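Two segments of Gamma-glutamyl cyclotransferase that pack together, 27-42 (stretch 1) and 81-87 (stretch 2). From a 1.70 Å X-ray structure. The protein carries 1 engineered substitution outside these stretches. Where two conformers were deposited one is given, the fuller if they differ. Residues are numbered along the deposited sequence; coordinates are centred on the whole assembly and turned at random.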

# COMPACT_ATOMS: atom_id res chain seq x y z
N LEU A 27 9.33 -4.28 -19.12
CA LEU A 27 10.06 -4.97 -20.20
C LEU A 27 9.83 -6.49 -20.16
O LEU A 27 10.07 -7.14 -19.15
CB LEU A 27 11.56 -4.67 -20.13
CG LEU A 27 12.35 -5.22 -21.32
CD1 LEU A 27 11.98 -4.50 -22.63
CD2 LEU A 27 13.85 -5.11 -21.03
N THR A 28 9.36 -7.03 -21.27
CA THR A 28 8.97 -8.46 -21.31
C THR A 28 10.14 -9.38 -20.93
O THR A 28 9.96 -10.31 -20.13
CB THR A 28 8.40 -8.81 -22.69
OG1 THR A 28 7.33 -7.90 -22.96
CG2 THR A 28 7.86 -10.23 -22.73
N GLU A 29 11.33 -9.14 -21.49
CA GLU A 29 12.48 -9.98 -21.15
C GLU A 29 12.89 -9.89 -19.68
O GLU A 29 13.38 -10.87 -19.11
CB GLU A 29 13.68 -9.74 -22.07
CG GLU A 29 14.63 -10.95 -22.08
CD GLU A 29 15.88 -10.76 -22.92
OE1 GLU A 29 15.97 -9.75 -23.64
OE2 GLU A 29 16.80 -11.62 -22.84
N ARG A 30 12.67 -8.73 -19.07
CA ARG A 30 12.99 -8.56 -17.66
C ARG A 30 12.01 -9.32 -16.79
O ARG A 30 12.44 -10.09 -15.92
CB ARG A 30 13.05 -7.09 -17.23
CG ARG A 30 13.22 -6.89 -15.71
CD ARG A 30 14.50 -7.50 -15.15
NE ARG A 30 14.46 -7.47 -13.68
CZ ARG A 30 15.49 -7.72 -12.89
NH1 ARG A 30 16.68 -8.03 -13.39
NH2 ARG A 30 15.33 -7.65 -11.58
N ILE A 31 10.70 -9.12 -16.99
CA ILE A 31 9.73 -9.82 -16.13
C ILE A 31 9.85 -11.35 -16.29
O ILE A 31 9.65 -12.10 -15.34
CB ILE A 31 8.25 -9.36 -16.33
CG1 ILE A 31 7.35 -9.87 -15.18
CG2 ILE A 31 7.73 -9.72 -17.73
CD1 ILE A 31 5.88 -9.34 -15.22
N HIS A 32 10.17 -11.80 -17.51
CA HIS A 32 10.29 -13.25 -17.77
C HIS A 32 11.48 -13.94 -17.11
O HIS A 32 11.48 -15.18 -16.98
CB HIS A 32 10.27 -13.50 -19.27
CG HIS A 32 8.88 -13.50 -19.85
ND1 HIS A 32 8.64 -13.47 -21.20
CD2 HIS A 32 7.66 -13.57 -19.24
CE1 HIS A 32 7.33 -13.53 -21.42
NE2 HIS A 32 6.71 -13.61 -20.24
N LEU A 33 12.49 -13.18 -16.70
CA LEU A 33 13.64 -13.77 -15.98
C LEU A 33 13.23 -14.60 -14.76
O LEU A 33 13.74 -15.72 -14.57
CB LEU A 33 14.67 -12.72 -15.54
CG LEU A 33 15.61 -12.19 -16.63
CD1 LEU A 33 16.40 -11.02 -16.05
CD2 LEU A 33 16.57 -13.28 -17.16
N ARG A 34 12.33 -14.07 -13.94
CA ARG A 34 11.83 -14.83 -12.79
C ARG A 34 10.37 -15.26 -12.95
O ARG A 34 9.92 -16.21 -12.30
CB ARG A 34 12.04 -14.06 -11.48
CG ARG A 34 13.44 -14.27 -10.90
CD ARG A 34 13.87 -13.12 -10.00
NE ARG A 34 14.36 -11.97 -10.76
CZ ARG A 34 15.64 -11.78 -11.12
NH1 ARG A 34 16.56 -12.68 -10.80
NH2 ARG A 34 15.99 -10.70 -11.81
N ASN A 35 9.64 -14.58 -13.84
CA ASN A 35 8.23 -14.90 -14.08
C ASN A 35 7.96 -15.34 -15.51
O ASN A 35 7.22 -14.67 -16.24
CB ASN A 35 7.34 -13.70 -13.69
CG ASN A 35 7.69 -13.14 -12.34
OD1 ASN A 35 7.30 -13.68 -11.29
ND2 ASN A 35 8.49 -12.07 -12.34
N PRO A 36 8.56 -16.47 -15.94
CA PRO A 36 8.51 -16.82 -17.37
C PRO A 36 7.13 -17.06 -17.97
O PRO A 36 6.97 -16.95 -19.19
CB PRO A 36 9.41 -18.06 -17.49
CG PRO A 36 9.80 -18.44 -16.14
CD PRO A 36 9.29 -17.46 -15.13
N SER A 37 6.12 -17.36 -17.16
CA SER A 37 4.79 -17.62 -17.73
C SER A 37 3.85 -16.39 -17.75
O SER A 37 2.71 -16.48 -18.20
CB SER A 37 4.11 -18.83 -17.08
OG SER A 37 3.81 -18.57 -15.73
N ALA A 38 4.33 -15.25 -17.24
CA ALA A 38 3.58 -13.98 -17.34
C ALA A 38 3.21 -13.72 -18.80
O ALA A 38 4.03 -13.89 -19.71
CB ALA A 38 4.40 -12.82 -16.79
N ALA A 39 1.97 -13.30 -19.03
CA ALA A 39 1.51 -12.98 -20.38
C ALA A 39 1.00 -11.54 -20.44
O ALA A 39 0.27 -11.08 -19.54
CB ALA A 39 0.41 -13.94 -20.80
N PHE A 40 1.39 -10.81 -21.49
CA PHE A 40 0.87 -9.46 -21.71
C PHE A 40 -0.66 -9.49 -21.77
O PHE A 40 -1.24 -10.31 -22.49
CB PHE A 40 1.41 -8.86 -23.02
CG PHE A 40 0.84 -7.48 -23.33
CD1 PHE A 40 1.42 -6.33 -22.77
CD2 PHE A 40 -0.28 -7.33 -24.16
CE1 PHE A 40 0.89 -5.06 -23.06
CE2 PHE A 40 -0.82 -6.06 -24.44
CZ PHE A 40 -0.23 -4.92 -23.87
N PHE A 41 -1.29 -8.58 -21.01
CA PHE A 41 -2.75 -8.46 -20.98
C PHE A 41 -3.23 -7.15 -21.60
O PHE A 41 -4.05 -7.18 -22.52
CB PHE A 41 -3.27 -8.64 -19.55
CG PHE A 41 -4.77 -8.73 -19.42
CD1 PHE A 41 -5.43 -9.92 -19.69
CD2 PHE A 41 -5.51 -7.64 -18.96
CE1 PHE A 41 -6.83 -10.03 -19.55
CE2 PHE A 41 -6.90 -7.73 -18.82
CZ PHE A 41 -7.56 -8.92 -19.12
N CYS A 42 -2.74 -6.01 -21.10
CA CYS A 42 -3.06 -4.72 -21.73
C CYS A 42 -2.22 -3.60 -21.13
O CYS A 42 -1.56 -3.79 -20.11
CB CYS A 42 -4.54 -4.39 -21.53
SG CYS A 42 -5.03 -4.03 -19.83
N GLY A 81 1.19 1.97 -17.16
CA GLY A 81 1.94 0.74 -16.99
C GLY A 81 1.38 -0.38 -17.84
O GLY A 81 0.50 -0.17 -18.67
N VAL A 82 1.92 -1.58 -17.60
CA VAL A 82 1.53 -2.79 -18.32
C VAL A 82 0.85 -3.73 -17.33
O VAL A 82 1.39 -3.97 -16.24
CB VAL A 82 2.76 -3.54 -18.94
CG1 VAL A 82 2.36 -4.97 -19.41
CG2 VAL A 82 3.35 -2.72 -20.10
N VAL A 83 -0.31 -4.23 -17.72
CA VAL A 83 -1.01 -5.27 -16.97
C VAL A 83 -0.58 -6.63 -17.51
O VAL A 83 -0.72 -6.91 -18.73
CB VAL A 83 -2.56 -5.10 -17.02
CG1 VAL A 83 -3.22 -6.22 -16.25
CG2 VAL A 83 -2.97 -3.72 -16.43
N TRP A 84 -0.05 -7.46 -16.61
CA TRP A 84 0.34 -8.84 -16.90
C TRP A 84 -0.65 -9.84 -16.32
O TRP A 84 -1.08 -9.70 -15.17
CB TRP A 84 1.73 -9.15 -16.31
CG TRP A 84 2.84 -8.30 -16.88
CD1 TRP A 84 3.37 -7.17 -16.32
CD2 TRP A 84 3.54 -8.50 -18.12
NE1 TRP A 84 4.36 -6.65 -17.13
CE2 TRP A 84 4.49 -7.45 -18.24
CE3 TRP A 84 3.48 -9.49 -19.12
CZ2 TRP A 84 5.37 -7.34 -19.35
CZ3 TRP A 84 4.35 -9.38 -20.23
CH2 TRP A 84 5.28 -8.30 -20.33
N LYS A 85 -0.99 -10.88 -17.09
CA LYS A 85 -1.80 -11.98 -16.56
C LYS A 85 -0.87 -13.08 -16.08
O LYS A 85 0.00 -13.56 -16.83
CB LYS A 85 -2.73 -12.52 -17.64
CG LYS A 85 -3.73 -13.56 -17.15
CD LYS A 85 -4.59 -13.99 -18.33
CE LYS A 85 -5.89 -14.63 -17.89
NZ LYS A 85 -6.54 -15.27 -19.08
N MET A 86 -1.05 -13.48 -14.82
CA MET A 86 -0.20 -14.49 -14.20
C MET A 86 -1.02 -15.57 -13.50
O MET A 86 -2.18 -15.31 -13.12
CB MET A 86 0.74 -13.80 -13.21
CG MET A 86 1.81 -12.94 -13.91
SD MET A 86 2.83 -11.99 -12.76
CE MET A 86 3.80 -13.30 -12.06
N ASN A 87 -0.46 -16.76 -13.34
CA ASN A 87 -1.14 -17.81 -12.57
C ASN A 87 -1.09 -17.54 -11.07
O ASN A 87 -0.09 -17.05 -10.55
CB ASN A 87 -0.59 -19.20 -12.88
CG ASN A 87 -1.50 -20.31 -12.35
OD1 ASN A 87 -1.48 -20.64 -11.17
ND2 ASN A 87 -2.33 -20.86 -13.23
O HOH W 1 2.49 -16.62 -14.16

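Strand 39-42 runs antiparallel to strand 81-87, with 130° between their N-to-C directions, and five backbone hydrogen bonds fix the register. Ala 39 and Lys 85 form a reciprocal pair: Ala 39 N to Lys 85 O is 3.0 Å and Lys 85 N to Ala 39 O is 2.8 Å, both with N-H...O angles of 164°. Beyond Phe 40, opposite Trp 84, the register slips by one residue. The carbonyl Val 83 O accepts from two consecutive amides, Phe 41 N at 2.9 Å and Cys 42 N at 3.2 Å, while Val 83 N returns a bond to Cys 42 O at 2.7 Å. This is a beta bulge, and the phi/psi of Phe 41, -112/-56, departs from extended values exactly where the extra residue is absorbed.

The bulge also redirects side chains. Phe 41 points its CA-to-CB bond toward stretch 2, and its t rotamer (chi1 -172°) places the ring beside Val 83 and Lys 85, with CD2 of Phe 41 3.8 Å from CG1 of Val 83. Cys 42, in the p rotamer, brings SG to 3.9 Å from CB of Val 83. The Lys 85 chain is t at all four chi angles; this extended form carries its end away from stretch 1, although its CB remains 4.3 Å from CD1 of Phe 41.

Trp 84 contributes the largest covered area of any residue in the contact, 142 Å². Its CA-to-CB bond points sideways, but chi1 of -62° (m) and chi2 of 98° swing the indole back beneath the helix that begins at Thr 28. Ile 31, t at both chi1 and chi2, extends CD1 over one indole face: the methyl lies 3.5 Å from the centroid of the five-membered ring of Trp 84 and 9° off its normal, a well-centred CH-pi contact. Thr 28 meets the ring edge instead, OG1 lying 3.4 Å from CH2 of Trp 84.

Between helix and strand, a type I turn from Asn 35 to Ala 38 reverses the chain, closed by Ala 38 N to Asn 35 O at 3.1 Å. Asn 35, chi1 -48° (m), directs ND2 back to Ile 31 O at 3.2 Å, and His 32 NE2 donates to Ala 38 O at 2.7 Å and 174°, which ties His 32 to Ala 38, the last residue before the strand. Met 86, m at chi1, reaches inward so that its CG lies 3.9 Å from CB of Ala 38. Farther out, one water bridges Ser 37 OG (2.8 Å from the water O) and Asn 87 N (3.1 Å from the same O).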